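Local structure of rutinosidase (Aspergillus niger, 6I1A) at residues A[240-245]-A[262-267]; A[275-280]-A[311-316]; A[86-91]-A[128-133]; A[49-54]-A[149-154]. The protein is a secreted rutinosidase of glycoside hydrolase family 5, which cleaves rutinose from its glycosides and probably also acts as an exo-1,3-beta-glucanase. All blocks are in the same frame, centred on the assembly; numbering follows the deposited sequence.

Contact 1: A[240-245]-A[262-267]; sequences MFQGSF and VFDTHH. With EDO (1,2-ethanediol), chain H.
M240 and F241 pair in parallel with V262 and F263, joining the two strands of a beta-alpha-beta unit in the (beta/alpha)8 barrel; helix 248-252 connects them. F241 N donates to V262 O (2.9 Å), and F241 O accepts from D264 N. On the face with V262, M240 CG lies 3.6 Å from D264 CB. The chain then bends at chi3 (-75°), and M240 CE comes 3.7 Å from V262 CG1; an unbranched thioether follows such a surface easily. On the opposite face, towards helix 248-252, the phenyls of F241 and F263 point the same way with planes 36° apart, F241 CD2 being 3.7 Å from F263 CE1.

Beyond this pairing, Q242 crosses H266. Its CG sits over one face of the imidazole, 3.5 Å from H266 NE2, and its amide is stacked on the ring with the planes 26° apart. Q242 NE2 spends both hydrogens in or near the amide plane, on S244 O and on D264 O (3.0 Å), while OE1 accepts from E194 N; an amide so gripped can hardly rotate. H266 has a partner for each ring nitrogen: E194 OE2 at ND1, and D264 OD2 at NE2 (2.9 Å), met from above the carboxylate plane. D264 OD2 also salt-bridges R92. A 1,2-ethanediol, probably from the crystallisation liquor, bridges the backbones, its O2 accepting from G243 N and donating to D264 O at 2.8 Å.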
loop_
_atom_site.group_PDB
_atom_site.type_symbol
_atom_site.label_atom_id
_atom_site.label_comp_id
_atom_site.label_asym_id
_atom_site.label_seq_id
_atom_site.Cartn_x
_atom_site.Cartn_y
_atom_site.Cartn_z
ATOM N N MET A 240 -22.594 -6.714 -9.549
ATOM C CA MET A 240 -21.520 -5.881 -9.012
ATOM C C MET A 240 -20.633 -6.736 -8.095
ATOM O O MET A 240 -21.112 -7.288 -7.064
ATOM C CB MET A 240 -22.138 -4.727 -8.241
ATOM C CG MET A 240 -21.091 -3.827 -7.576
ATOM S SD MET A 240 -21.769 -2.248 -6.970
ATOM C CE MET A 240 -21.976 -1.362 -8.500
ATOM N N PHE A 241 -19.397 -6.886 -8.514
ATOM C CA PHE A 241 -18.384 -7.722 -7.857
ATOM C C PHE A 241 -17.490 -6.845 -6.984
ATOM O O PHE A 241 -16.722 -6.018 -7.526
ATOM C CB PHE A 241 -17.581 -8.489 -8.897
ATOM C CG PHE A 241 -16.528 -9.400 -8.340
ATOM C CD1 PHE A 241 -16.548 -9.843 -7.017
ATOM C CD2 PHE A 241 -15.518 -9.842 -9.170
ATOM C CE1 PHE A 241 -15.532 -10.659 -6.518
ATOM C CE2 PHE A 241 -14.527 -10.678 -8.674
ATOM C CZ PHE A 241 -14.516 -11.073 -7.362
ATOM N N GLN A 242 -17.615 -7.018 -5.665
ATOM C CA GLN A 242 -16.712 -6.390 -4.678
ATOM C C GLN A 242 -15.562 -7.376 -4.438
ATOM O O GLN A 242 -15.714 -8.312 -3.635
ATOM C CB GLN A 242 -17.500 -6.063 -3.414
ATOM C CG GLN A 242 -16.920 -4.953 -2.567
ATOM C CD GLN A 242 -15.479 -5.214 -2.183
ATOM O OE1 GLN A 242 -15.209 -6.086 -1.347
ATOM N NE2 GLN A 242 -14.530 -4.505 -2.809
ATOM N N GLY A 243 -14.468 -7.219 -5.195
ATOM C CA GLY A 243 -13.355 -8.169 -5.169
ATOM C C GLY A 243 -12.370 -7.883 -4.068
ATOM O O GLY A 243 -11.155 -7.859 -4.292
ATOM N N SER A 244 -12.860 -7.727 -2.846
ATOM C CA SER A 244 -12.010 -7.465 -1.668
ATOM C C SER A 244 -11.231 -6.174 -1.954
ATOM O O SER A 244 -11.769 -5.227 -2.516
ATOM C CB SER A 244 -11.155 -8.678 -1.337
ATOM O OG SER A 244 -10.559 -8.585 -0.048
ATOM N N PHE A 245 -9.950 -6.155 -1.620
ATOM C CA PHE A 245 -9.065 -4.987 -1.806
ATOM C C PHE A 245 -8.001 -5.343 -2.803
ATOM O O PHE A 245 -6.979 -4.650 -2.847
ATOM C CB PHE A 245 -8.510 -4.522 -0.459
ATOM C CG PHE A 245 -9.576 -4.291 0.576
ATOM C CD1 PHE A 245 -10.375 -3.144 0.521
ATOM C CD2 PHE A 245 -9.828 -5.239 1.532
ATOM C CE1 PHE A 245 -11.392 -2.981 1.473
ATOM C CE2 PHE A 245 -10.827 -5.084 2.464
ATOM C CZ PHE A 245 -11.607 -3.968 2.429
ATOM N N VAL A 262 -19.782 -5.219 -13.176
ATOM C CA VAL A 262 -19.145 -3.956 -12.743
ATOM C C VAL A 262 -18.415 -4.251 -11.449
ATOM O O VAL A 262 -18.935 -4.986 -10.590
ATOM C CB VAL A 262 -20.217 -2.862 -12.591
ATOM C CG1 VAL A 262 -21.349 -3.235 -11.649
ATOM C CG2 VAL A 262 -19.609 -1.512 -12.149
ATOM N N PHE A 263 -17.241 -3.677 -11.265
ATOM C CA PHE A 263 -16.517 -3.819 -10.002
ATOM C C PHE A 263 -16.956 -2.759 -8.993
ATOM O O PHE A 263 -17.218 -1.628 -9.400
ATOM C CB PHE A 263 -15.017 -3.700 -10.227
ATOM C CG PHE A 263 -14.408 -4.860 -10.941
ATOM C CD1 PHE A 263 -14.217 -6.043 -10.268
ATOM C CD2 PHE A 263 -13.820 -4.675 -12.182
ATOM C CE1 PHE A 263 -13.608 -7.124 -10.891
ATOM C CE2 PHE A 263 -13.202 -5.744 -12.822
ATOM C CZ PHE A 263 -13.080 -6.966 -12.146
ATOM N N ASP A 264 -16.972 -3.137 -7.732
ATOM C CA ASP A 264 -17.208 -2.190 -6.610
ATOM C C ASP A 264 -15.902 -2.069 -5.849
ATOM O O ASP A 264 -15.423 -3.056 -5.224
ATOM C CB ASP A 264 -18.274 -2.741 -5.690
ATOM C CG ASP A 264 -18.476 -1.954 -4.411
ATOM O OD1 ASP A 264 -17.868 -0.868 -4.321
ATOM O OD2 ASP A 264 -19.275 -2.362 -3.500
ATOM N N THR A 265 -15.245 -0.919 -5.929
ATOM C CA THR A 265 -14.044 -0.644 -5.149
ATOM C C THR A 265 -14.360 0.170 -3.903
ATOM O O THR A 265 -15.280 0.991 -3.941
ATOM C CB THR A 265 -12.977 0.061 -5.987
ATOM O OG1 THR A 265 -13.575 1.244 -6.538
ATOM C CG2 THR A 265 -12.416 -0.846 -7.064
ATOM N N HIS A 266 -13.678 -0.143 -2.818
ATOM C CA HIS A 266 -13.910 0.566 -1.538
ATOM C C HIS A 266 -12.622 1.282 -1.177
ATOM O O HIS A 266 -11.586 0.634 -1.065
ATOM C CB HIS A 266 -14.273 -0.419 -0.415
ATOM C CG HIS A 266 -15.592 -1.057 -0.595
ATOM N ND1 HIS A 266 -16.115 -1.959 0.336
ATOM C CD2 HIS A 266 -16.518 -0.929 -1.561
ATOM C CE1 HIS A 266 -17.310 -2.365 -0.089
ATOM N NE2 HIS A 266 -17.593 -1.769 -1.275
ATOM N N HIS A 267 -12.665 2.597 -1.031
ATOM C CA HIS A 267 -11.448 3.404 -0.754
ATOM C C HIS A 267 -11.633 4.222 0.514
ATOM O O HIS A 267 -12.490 5.133 0.524
ATOM C CB HIS A 267 -11.157 4.353 -1.952
ATOM C CG HIS A 267 -10.837 3.635 -3.216
ATOM N ND1 HIS A 267 -9.909 2.630 -3.285
ATOM C CD2 HIS A 267 -11.373 3.793 -4.452
ATOM C CE1 HIS A 267 -9.854 2.218 -4.563
ATOM N NE2 HIS A 267 -10.751 2.892 -5.298
HETATM C C1 EDO H . -11.722 -5.184 -7.602
HETATM O O1 EDO H . -10.772 -5.982 -6.965
HETATM C C2 EDO H . -12.517 -4.502 -6.569
HETATM O O2 EDO H . -13.813 -4.846 -6.652
HETATM O O HOH W 1 -11.732 -2.318 -3.275
#

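Contact 2: A[275-280]-A[311-316]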
loop_
_atom_site.group_PDB
_atom_site.type_symbol
_atom_site.label_atom_id
_atom_site.label_comp_id
_atom_site.label_asym_id
_atom_site.label_seq_id
_atom_site.Cartn_x
_atom_site.Cartn_y
_atom_site.Cartn_z
ATOM N N SER A 275 -2.243 9.862 5.759
ATOM C CA SER A 275 -3.248 10.774 5.235
ATOM C C SER A 275 -3.620 11.867 6.257
ATOM O O SER A 275 -3.651 11.593 7.469
ATOM C CB SER A 275 -4.459 10.042 4.787
ATOM O OG SER A 275 -5.023 9.347 5.867
ATOM N N SER A 276 -3.951 13.034 5.734
ATOM C CA SER A 276 -4.482 14.153 6.521
ATOM C C SER A 276 -5.655 14.770 5.781
ATOM O O SER A 276 -5.840 14.532 4.572
ATOM C CB SER A 276 -3.392 15.207 6.734
ATOM O OG SER A 276 -3.039 15.783 5.489
ATOM N N SER A 277 -6.399 15.686 6.423
ATOM C CA SER A 277 -7.397 16.427 5.644
ATOM C C SER A 277 -6.740 17.243 4.527
ATOM O O SER A 277 -7.300 17.372 3.442
ATOM C CB SER A 277 -8.288 17.263 6.467
ATOM O OG SER A 277 -9.030 16.494 7.410
ATOM N N GLU A 278 -5.557 17.813 4.805
ATOM C CA GLU A 278 -4.883 18.671 3.820
ATOM C C GLU A 278 -4.489 17.870 2.592
ATOM O O GLU A 278 -4.654 18.382 1.474
ATOM C CB GLU A 278 -3.647 19.322 4.449
ATOM C CG GLU A 278 -2.934 20.280 3.500
ATOM C CD GLU A 278 -3.821 21.444 3.066
ATOM O OE1 GLU A 278 -4.503 21.964 3.939
ATOM O OE2 GLU A 278 -3.936 21.733 1.834
ATOM N N ASN A 279 -3.945 16.660 2.762
ATOM C CA ASN A 279 -3.392 15.895 1.629
ATOM C C ASN A 279 -4.389 14.869 1.080
ATOM O O ASN A 279 -4.031 14.146 0.117
ATOM C CB ASN A 279 -2.053 15.239 1.990
ATOM C CG ASN A 279 -2.141 14.101 2.949
ATOM O OD1 ASN A 279 -3.200 13.465 3.085
ATOM N ND2 ASN A 279 -1.045 13.799 3.626
ATOM N N LEU A 280 -5.607 14.835 1.637
ATOM C CA LEU A 280 -6.549 13.749 1.250
ATOM C C LEU A 280 -6.731 13.716 -0.249
ATOM O O LEU A 280 -6.827 12.626 -0.829
ATOM C CB LEU A 280 -7.873 13.946 1.961
ATOM C CG LEU A 280 -8.752 12.689 1.909
ATOM C CD1 LEU A 280 -8.271 11.663 2.903
ATOM C CD2 LEU A 280 -10.203 13.019 2.137
ATOM N N ASN A 311 -4.685 14.459 11.664
ATOM C CA ASN A 311 -4.936 15.888 11.381
ATOM C C ASN A 311 -6.195 16.068 10.535
ATOM O O ASN A 311 -6.171 16.738 9.502
ATOM C CB ASN A 311 -3.748 16.518 10.637
ATOM C CG ASN A 311 -2.481 16.510 11.461
ATOM O OD1 ASN A 311 -2.524 16.318 12.661
ATOM N ND2 ASN A 311 -1.351 16.665 10.802
ATOM N N ASN A 312 -7.300 15.565 11.059
ATOM C CA ASN A 312 -8.619 15.872 10.488
ATOM C C ASN A 312 -9.008 17.297 10.797
ATOM O O ASN A 312 -8.867 17.716 11.991
ATOM C CB ASN A 312 -9.699 14.911 10.966
ATOM C CG ASN A 312 -9.540 13.519 10.338
ATOM O OD1 ASN A 312 -9.979 13.346 9.191
ATOM N ND2 ASN A 312 -8.936 12.582 11.059
ATOM N N THR A 313 -9.488 17.974 9.807
ATOM C CA THR A 313 -10.057 19.324 9.997
ATOM C C THR A 313 -11.446 19.404 9.420
ATOM O O THR A 313 -11.743 18.970 8.275
ATOM C CB THR A 313 -9.117 20.389 9.436
ATOM O OG1 THR A 313 -9.123 20.370 8.020
ATOM C CG2 THR A 313 -7.653 20.199 9.765
ATOM N N LEU A 314 -12.292 20.064 10.174
ATOM C CA LEU A 314 -13.648 20.318 9.705
ATOM C C LEU A 314 -13.716 21.268 8.533
ATOM O O LEU A 314 -14.667 21.267 7.745
ATOM C CB LEU A 314 -14.465 20.805 10.907
ATOM C CG LEU A 314 -14.549 19.830 12.077
ATOM C CD1 LEU A 314 -15.113 20.508 13.313
ATOM C CD2 LEU A 314 -15.425 18.671 11.709
ATOM N N ALA A 315 -12.737 22.211 8.486
ATOM C CA ALA A 315 -12.747 23.267 7.484
ATOM C C ALA A 315 -12.626 22.705 6.048
ATOM O O ALA A 315 -13.088 23.384 5.139
ATOM C CB ALA A 315 -11.598 24.236 7.778
ATOM N N LEU A 316 -11.988 21.547 5.878
ATOM C CA LEU A 316 -11.692 21.021 4.536
ATOM C C LEU A 316 -12.721 19.956 4.131
ATOM O O LEU A 316 -12.484 19.360 3.126
ATOM C CB LEU A 316 -10.281 20.457 4.519
ATOM C CG LEU A 316 -9.150 21.515 4.515
ATOM C CD1 LEU A 316 -7.791 20.875 4.671
ATOM C CD2 LEU A 316 -9.219 22.338 3.252
HETATM O O HOH W 2 -10.917 14.562 6.871
HETATM O O HOH W 3 -4.902 18.431 7.635
#
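S277 inserts its hydroxyl against the backbone of N312 and T313, and this is where the two loops pack closely. With OG anti to its own carbonyl carbon (chi1 -60°), S277 OG accepts from T313 N at 2.9 Å and lies 3.2 Å from N312 CA. Its proton goes to a water that in turn donates to N312 OD1. Serine suits the spot, being small enough to enter and able both to accept and to donate. S277 CB meets T313 OG1 at 3.6 Å, S277 N reaches N311 O in a longer bond of 3.3 Å, and L316 CD1 closes in on S277 O at 3.7 Å.

The outer side is looser. N311 meets S276 at a distance, the nearest atoms being the two CB at 4.1 Å, and a second water spans N311 O and E278 N. The bent chain of E278 brings its OE1 within 3.5 Å of L316 CD1, but its charge is met by a salt bridge from OE2 to R319.

The loops follow barrel strands 261-269 and 299-308 and lead into helices 280-290 and 317-331, the second with L316 at its N-cap position; N312 OD1 accepts from A308 N at the end of strand 299-308.

Contact 3: A[86-91]-A[128-133]; sequences GGITVL and YNMHII. With EDO (1,2-ethanediol), chain L.
M130 packs against the backbone of I88 and T89 and brings its sulphur to L91, just where two parallel strands of the barrel begin to pair. CG stands anti to the carbonyl carbon (chi1 -65°) and the chain is extended beyond it, carrying the side chain from T89 O past L91 to I88 O. M130 CB lies 3.6 Å from T89 O, and M130 CG is only a little farther from the same oxygen. M130 SD sits against the branch point of the leucine, 3.7 Å from L91 CG, with L91 CD1 and CD2 close by. The terminal M130 CE reaches I88 O at 3.4 Å. A long, unbranched and polarisable side chain is well suited to bridging backbone and apolar branches in this way.

After M130 the strands join by regular parallel bonds: H131 N to T89 O, L91 N to H131 O (2.9 Å) and I133 N to L91 O. On the M130 side L91 and I132 lie side by side, their CD1 atoms 3.9 Å apart. The other face carries V90 and H131, and H131 NE2 has T188 OG1 as its partner. V90 CG1 touches I133 CD1 at 4.0 Å, branched residues suiting the extended backbone.

The contact joins strands 90-95 and 131-136, with helices 77-85 and 113-128 packed over the face of L91 and I132: L91 touches I80 and A124, M130 touches A84 and A124, and I132 touches I125.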
loop_
_atom_site.group_PDB
_atom_site.type_symbol
_atom_site.label_atom_id
_atom_site.label_comp_id
_atom_site.label_asym_id
_atom_site.label_seq_id
_atom_site.Cartn_x
_atom_site.Cartn_y
_atom_site.Cartn_z
ATOM N N GLY A 86 -29.911 16.794 -2.522
ATOM C CA GLY A 86 -28.441 16.940 -2.636
ATOM C C GLY A 86 -27.874 16.357 -3.923
ATOM O O GLY A 86 -26.630 16.344 -4.043
ATOM N N GLY A 87 -28.666 15.851 -4.876
ATOM C CA GLY A 87 -28.224 15.332 -6.174
ATOM C C GLY A 87 -27.964 13.794 -6.180
ATOM O O GLY A 87 -27.350 13.332 -7.154
ATOM N N ILE A 88 -28.378 13.100 -5.145
ATOM C CA ILE A 88 -28.178 11.625 -5.108
ATOM C C ILE A 88 -29.072 10.976 -6.165
ATOM O O ILE A 88 -30.304 11.253 -6.217
ATOM C CB ILE A 88 -28.445 11.076 -3.711
ATOM C CG1 ILE A 88 -27.410 11.612 -2.716
ATOM C CG2 ILE A 88 -28.536 9.561 -3.634
ATOM C CD1 ILE A 88 -25.968 11.242 -3.079
ATOM N N THR A 89 -28.486 10.043 -6.921
ATOM C CA THR A 89 -29.231 9.270 -7.934
ATOM C C THR A 89 -29.007 7.754 -7.807
ATOM O O THR A 89 -29.606 6.997 -8.597
ATOM C CB THR A 89 -28.839 9.653 -9.345
ATOM O OG1 THR A 89 -27.465 9.410 -9.566
ATOM C CG2 THR A 89 -29.155 11.102 -9.644
ATOM N N VAL A 90 -28.239 7.285 -6.822
ATOM C CA VAL A 90 -27.992 5.838 -6.594
ATOM C C VAL A 90 -28.076 5.560 -5.111
ATOM O O VAL A 90 -27.508 6.362 -4.311
ATOM C CB VAL A 90 -26.600 5.452 -7.101
ATOM C CG1 VAL A 90 -26.289 3.998 -6.806
ATOM C CG2 VAL A 90 -26.475 5.748 -8.578
ATOM N N LEU A 91 -28.730 4.483 -4.723
ATOM C CA LEU A 91 -28.765 4.016 -3.339
ATOM C C LEU A 91 -28.106 2.663 -3.277
ATOM O O LEU A 91 -28.578 1.740 -3.963
ATOM C CB LEU A 91 -30.183 3.936 -2.775
ATOM C CG LEU A 91 -31.009 5.230 -2.804
ATOM C CD1 LEU A 91 -32.448 4.987 -2.407
ATOM C CD2 LEU A 91 -30.378 6.294 -1.944
ATOM N N TYR A 128 -37.895 9.576 -8.066
ATOM C CA TYR A 128 -36.640 10.162 -8.563
ATOM C C TYR A 128 -35.891 9.308 -9.593
ATOM O O TYR A 128 -34.837 9.748 -10.065
ATOM C CB TYR A 128 -35.726 10.419 -7.369
ATOM C CG TYR A 128 -36.305 11.328 -6.336
ATOM C CD1 TYR A 128 -36.543 12.666 -6.609
ATOM C CD2 TYR A 128 -36.716 10.867 -5.106
ATOM C CE1 TYR A 128 -37.119 13.493 -5.658
ATOM C CE2 TYR A 128 -37.280 11.697 -4.135
ATOM C CZ TYR A 128 -37.497 13.019 -4.433
ATOM O OH TYR A 128 -38.022 13.890 -3.486
ATOM N N ASN A 129 -36.404 8.130 -9.919
ATOM C CA ASN A 129 -35.760 7.205 -10.866
ATOM C C ASN A 129 -34.329 6.848 -10.384
ATOM O O ASN A 129 -33.416 6.723 -11.219
ATOM C CB ASN A 129 -35.727 7.729 -12.292
ATOM C CG ASN A 129 -35.403 6.621 -13.279
ATOM O OD1 ASN A 129 -35.722 5.459 -13.015
ATOM N ND2 ASN A 129 -34.781 6.976 -14.384
ATOM N N MET A 130 -34.130 6.765 -9.072
ATOM C CA MET A 130 -32.808 6.337 -8.537
ATOM C C MET A 130 -32.524 4.879 -8.961
ATOM O O MET A 130 -33.498 4.090 -9.113
ATOM C CB MET A 130 -32.741 6.436 -7.023
ATOM C CG MET A 130 -32.858 7.895 -6.527
ATOM S SD MET A 130 -32.312 8.019 -4.850
ATOM C CE MET A 130 -32.782 9.727 -4.487
ATOM N N HIS A 131 -31.240 4.548 -9.074
ATOM C CA HIS A 131 -30.783 3.132 -9.275
ATOM C C HIS A 131 -30.488 2.529 -7.911
ATOM O O HIS A 131 -29.968 3.278 -7.062
ATOM C CB HIS A 131 -29.588 3.066 -10.220
ATOM C CG HIS A 131 -29.277 1.679 -10.724
ATOM N ND1 HIS A 131 -30.059 1.040 -11.655
ATOM C CD2 HIS A 131 -28.342 0.766 -10.301
ATOM C CE1 HIS A 131 -29.559 -0.174 -11.862
ATOM N NE2 HIS A 131 -28.556 -0.374 -11.047
ATOM N N ILE A 132 -30.824 1.274 -7.698
ATOM C CA ILE A 132 -30.709 0.588 -6.417
ATOM C C ILE A 132 -29.667 -0.511 -6.545
ATOM O O ILE A 132 -29.874 -1.429 -7.364
ATOM C CB ILE A 132 -32.048 0.029 -5.938
ATOM C CG1 ILE A 132 -33.196 1.053 -6.014
ATOM C CG2 ILE A 132 -31.910 -0.550 -4.573
ATOM C CD1 ILE A 132 -33.049 2.238 -5.044
ATOM N N ILE A 133 -28.663 -0.506 -5.695
ATOM C CA ILE A 133 -27.735 -1.651 -5.551
ATOM C C ILE A 133 -28.119 -2.450 -4.313
ATOM O O ILE A 133 -28.090 -1.891 -3.209
ATOM C CB ILE A 133 -26.285 -1.226 -5.437
ATOM C CG1 ILE A 133 -25.841 -0.432 -6.666
ATOM C CG2 ILE A 133 -25.337 -2.400 -5.153
ATOM C CD1 ILE A 133 -24.608 0.416 -6.416
HETATM C C1 EDO L . -24.429 14.359 -4.954
HETATM O O1 EDO L . -24.680 14.554 -3.627
HETATM C C2 EDO L . -23.665 15.434 -5.598
HETATM O O2 EDO L . -23.316 15.013 -6.936
#

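Contact 4: A[49-54]-A[149-154]; sequences ASDEWG and GEATGH. With EDO (1,2-ethanediol), chain V; EDO (1,2-ethanediol), chain I.
S50, D51 and W53 at the start of helix 52-59 meet E150, A151, T152 and H154 in a contact between a helix N terminus and a beta turn, the turn belonging to the long loop after barrel strand 131-136. D51 is the N-cap and serves both sides. Its CG lies between the backbone N and the carbonyl carbon (chi1 54°); D51 OD1 accepts from G54 N at 2.9 Å, and D51 OD2 takes T152 N at 2.8 Å on its anti lone pair. A carboxylate fits here because two backbone amides, G54 N and T152 N, converge on its two oxygens; a water also donates to OD2. Alongside, S50 OG and T152 OG1 share a hydrogen bond of 2.8 Å, and a 1,2-ethanediol, also probably from the crystallisation liquor, bonds to T152 OG1.

W53 supplies the apolar part. Its CB touches A151 CB at 3.6 Å, and that methyl lies under the centre of the H154 ring; alanine's single methyl suits this narrow place against both rings. H154 stands edge-to-face on the six-membered ring of W53 (planes 73° apart), H154 CE1 3.7 Å from W53 CH2. E150 runs beside the indole, E150 CD 3.6 Å from W53 CZ3. A151 to H154 form a type II turn, with glycine at G153, where phi is positive.

H154 ND1 donates to E150 OE1 in a short, nearly straight bond (2.6 Å, 177°) lying in the ring plane, while E150 OE2 is held by Y97 OH and G141 N. Such a carboxylate would tend to stabilise a positive imidazole, and would then polarise the CE1-H that faces the electron-rich indole.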
loop_
_atom_site.group_PDB
_atom_site.type_symbol
_atom_site.label_atom_id
_atom_site.label_comp_id
_atom_site.label_asym_id
_atom_site.label_seq_id
_atom_site.Cartn_x
_atom_site.Cartn_y
_atom_site.Cartn_z
ATOM N N ALA A 49 -21.322 -6.167 23.101
ATOM C CA ALA A 49 -20.970 -7.014 21.942
ATOM C C ALA A 49 -20.195 -6.191 20.902
ATOM O O ALA A 49 -20.460 -4.992 20.711
ATOM C CB ALA A 49 -22.244 -7.562 21.335
ATOM N N SER A 50 -19.337 -6.866 20.175
ATOM C CA SER A 50 -18.564 -6.264 19.071
ATOM C C SER A 50 -19.371 -6.243 17.785
ATOM O O SER A 50 -19.022 -5.451 16.905
ATOM C CB SER A 50 -17.278 -6.942 18.847
ATOM O OG SER A 50 -17.485 -8.297 18.431
ATOM N N ASP A 51 -20.439 -7.047 17.679
ATOM C CA ASP A 51 -21.091 -7.359 16.381
ATOM C C ASP A 51 -22.605 -7.419 16.535
ATOM O O ASP A 51 -23.132 -7.509 17.657
ATOM C CB ASP A 51 -20.509 -8.645 15.821
ATOM C CG ASP A 51 -20.545 -9.866 16.725
ATOM O OD1 ASP A 51 -21.129 -9.765 17.886
ATOM O OD2 ASP A 51 -19.990 -10.934 16.313
ATOM N N GLU A 52 -23.304 -7.310 15.417
ATOM C CA GLU A 52 -24.758 -7.418 15.362
ATOM C C GLU A 52 -25.151 -8.791 15.940
ATOM O O GLU A 52 -26.177 -8.856 16.677
ATOM C CB GLU A 52 -25.267 -7.236 13.925
ATOM C CG GLU A 52 -26.771 -7.395 13.810
ATOM C CD GLU A 52 -27.368 -7.169 12.444
ATOM O OE1 GLU A 52 -26.693 -6.617 11.561
ATOM O OE2 GLU A 52 -28.577 -7.537 12.321
ATOM N N TRP A 53 -24.440 -9.827 15.561
ATOM C CA TRP A 53 -24.668 -11.218 16.065
ATOM C C TRP A 53 -24.797 -11.209 17.587
ATOM O O TRP A 53 -25.812 -11.661 18.147
ATOM C CB TRP A 53 -23.524 -12.099 15.583
ATOM C CG TRP A 53 -23.655 -13.547 15.951
ATOM C CD1 TRP A 53 -23.433 -14.105 17.174
ATOM C CD2 TRP A 53 -23.869 -14.658 15.043
ATOM N NE1 TRP A 53 -23.544 -15.481 17.103
ATOM C CE2 TRP A 53 -23.806 -15.843 15.818
ATOM C CE3 TRP A 53 -24.145 -14.760 13.679
ATOM C CZ2 TRP A 53 -24.021 -17.105 15.251
ATOM C CZ3 TRP A 53 -24.297 -16.006 13.115
ATOM C CH2 TRP A 53 -24.245 -17.151 13.897
ATOM N N GLY A 54 -23.814 -10.650 18.277
ATOM C CA GLY A 54 -23.805 -10.640 19.757
ATOM C C GLY A 54 -24.824 -9.666 20.311
ATOM O O GLY A 54 -25.364 -9.930 21.406
ATOM N N GLY A 149 -19.384 -9.308 7.868
ATOM C CA GLY A 149 -19.342 -10.526 7.070
ATOM C C GLY A 149 -20.296 -11.592 7.605
ATOM O O GLY A 149 -20.520 -12.576 6.851
ATOM N N GLU A 150 -20.726 -11.468 8.854
ATOM C CA GLU A 150 -21.724 -12.322 9.567
ATOM C C GLU A 150 -21.551 -12.033 11.066
ATOM O O GLU A 150 -22.544 -11.828 11.774
ATOM C CB GLU A 150 -21.520 -13.830 9.376
ATOM C CG GLU A 150 -22.478 -14.637 10.277
ATOM C CD GLU A 150 -22.397 -16.123 10.016
ATOM O OE1 GLU A 150 -21.414 -16.805 10.362
ATOM O OE2 GLU A 150 -23.372 -16.636 9.388
ATOM N N ALA A 151 -20.335 -12.149 11.574
ATOM C CA ALA A 151 -20.007 -12.005 13.010
ATOM C C ALA A 151 -18.499 -11.949 13.198
ATOM O O ALA A 151 -17.720 -12.522 12.409
ATOM C CB ALA A 151 -20.560 -13.161 13.807
ATOM N N THR A 152 -18.112 -11.299 14.311
ATOM C CA THR A 152 -16.697 -11.272 14.698
ATOM C C THR A 152 -16.137 -12.666 14.803
ATOM O O THR A 152 -16.767 -13.535 15.488
ATOM C CB THR A 152 -16.508 -10.488 15.999
ATOM O OG1 THR A 152 -17.082 -9.217 15.845
ATOM C CG2 THR A 152 -15.035 -10.365 16.348
ATOM N N GLY A 153 -15.012 -12.968 14.186
ATOM C CA GLY A 153 -14.349 -14.259 14.285
ATOM C C GLY A 153 -14.916 -15.323 13.365
ATOM O O GLY A 153 -14.378 -16.440 13.407
ATOM N N HIS A 154 -15.852 -15.014 12.450
ATOM C CA HIS A 154 -16.441 -16.015 11.533
ATOM C C HIS A 154 -15.828 -15.917 10.141
ATOM O O HIS A 154 -16.080 -14.919 9.445
ATOM C CB HIS A 154 -17.956 -15.894 11.430
ATOM C CG HIS A 154 -18.727 -16.196 12.671
ATOM N ND1 HIS A 154 -20.084 -16.540 12.590
ATOM C CD2 HIS A 154 -18.407 -16.190 13.976
ATOM C CE1 HIS A 154 -20.534 -16.669 13.825
ATOM N NE2 HIS A 154 -19.560 -16.507 14.716
HETATM C C1 EDO V . -25.119 -19.332 9.503
HETATM O O1 EDO V . -25.489 -20.672 9.074
HETATM C C2 EDO V . -24.306 -19.184 10.783
HETATM O O2 EDO V . -22.842 -19.383 10.694
HETATM C C1 EDO I . -16.006 -6.056 14.497
HETATM O O1 EDO I . -16.250 -7.328 13.974
HETATM C C2 EDO I . -14.679 -6.006 15.063
HETATM O O2 EDO I . -14.545 -6.788 16.249
HETATM O O HOH W 4 -18.910 -13.190 17.342
HETATM O O HOH W 5 -22.763 -9.534 13.125
#

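Overall arrangement
From the N terminus, contact 4 opens first, at 49-54, and closes only at 149-154, spanning strands 90-95 and 131-136 and helices 63-73, 77-85 and 113-128. Contact 3 is nested inside this large loop, its closure at 128-133 completing a beta-alpha-beta unit; the two lie on opposite sides of the chain's centre. Contact 1 follows in series, closing the short unit from 240-245 to 262-267, and contact 2 comes last, tying the loop after strand 261-269 to the one after strand 299-308. None of the loops cross. Contacts 1 and 3 touch through M240 CE and I133 CD1, whereas contact 2 joins two loops and contact 4 a helix start to a loop, both outside the barrel sheet.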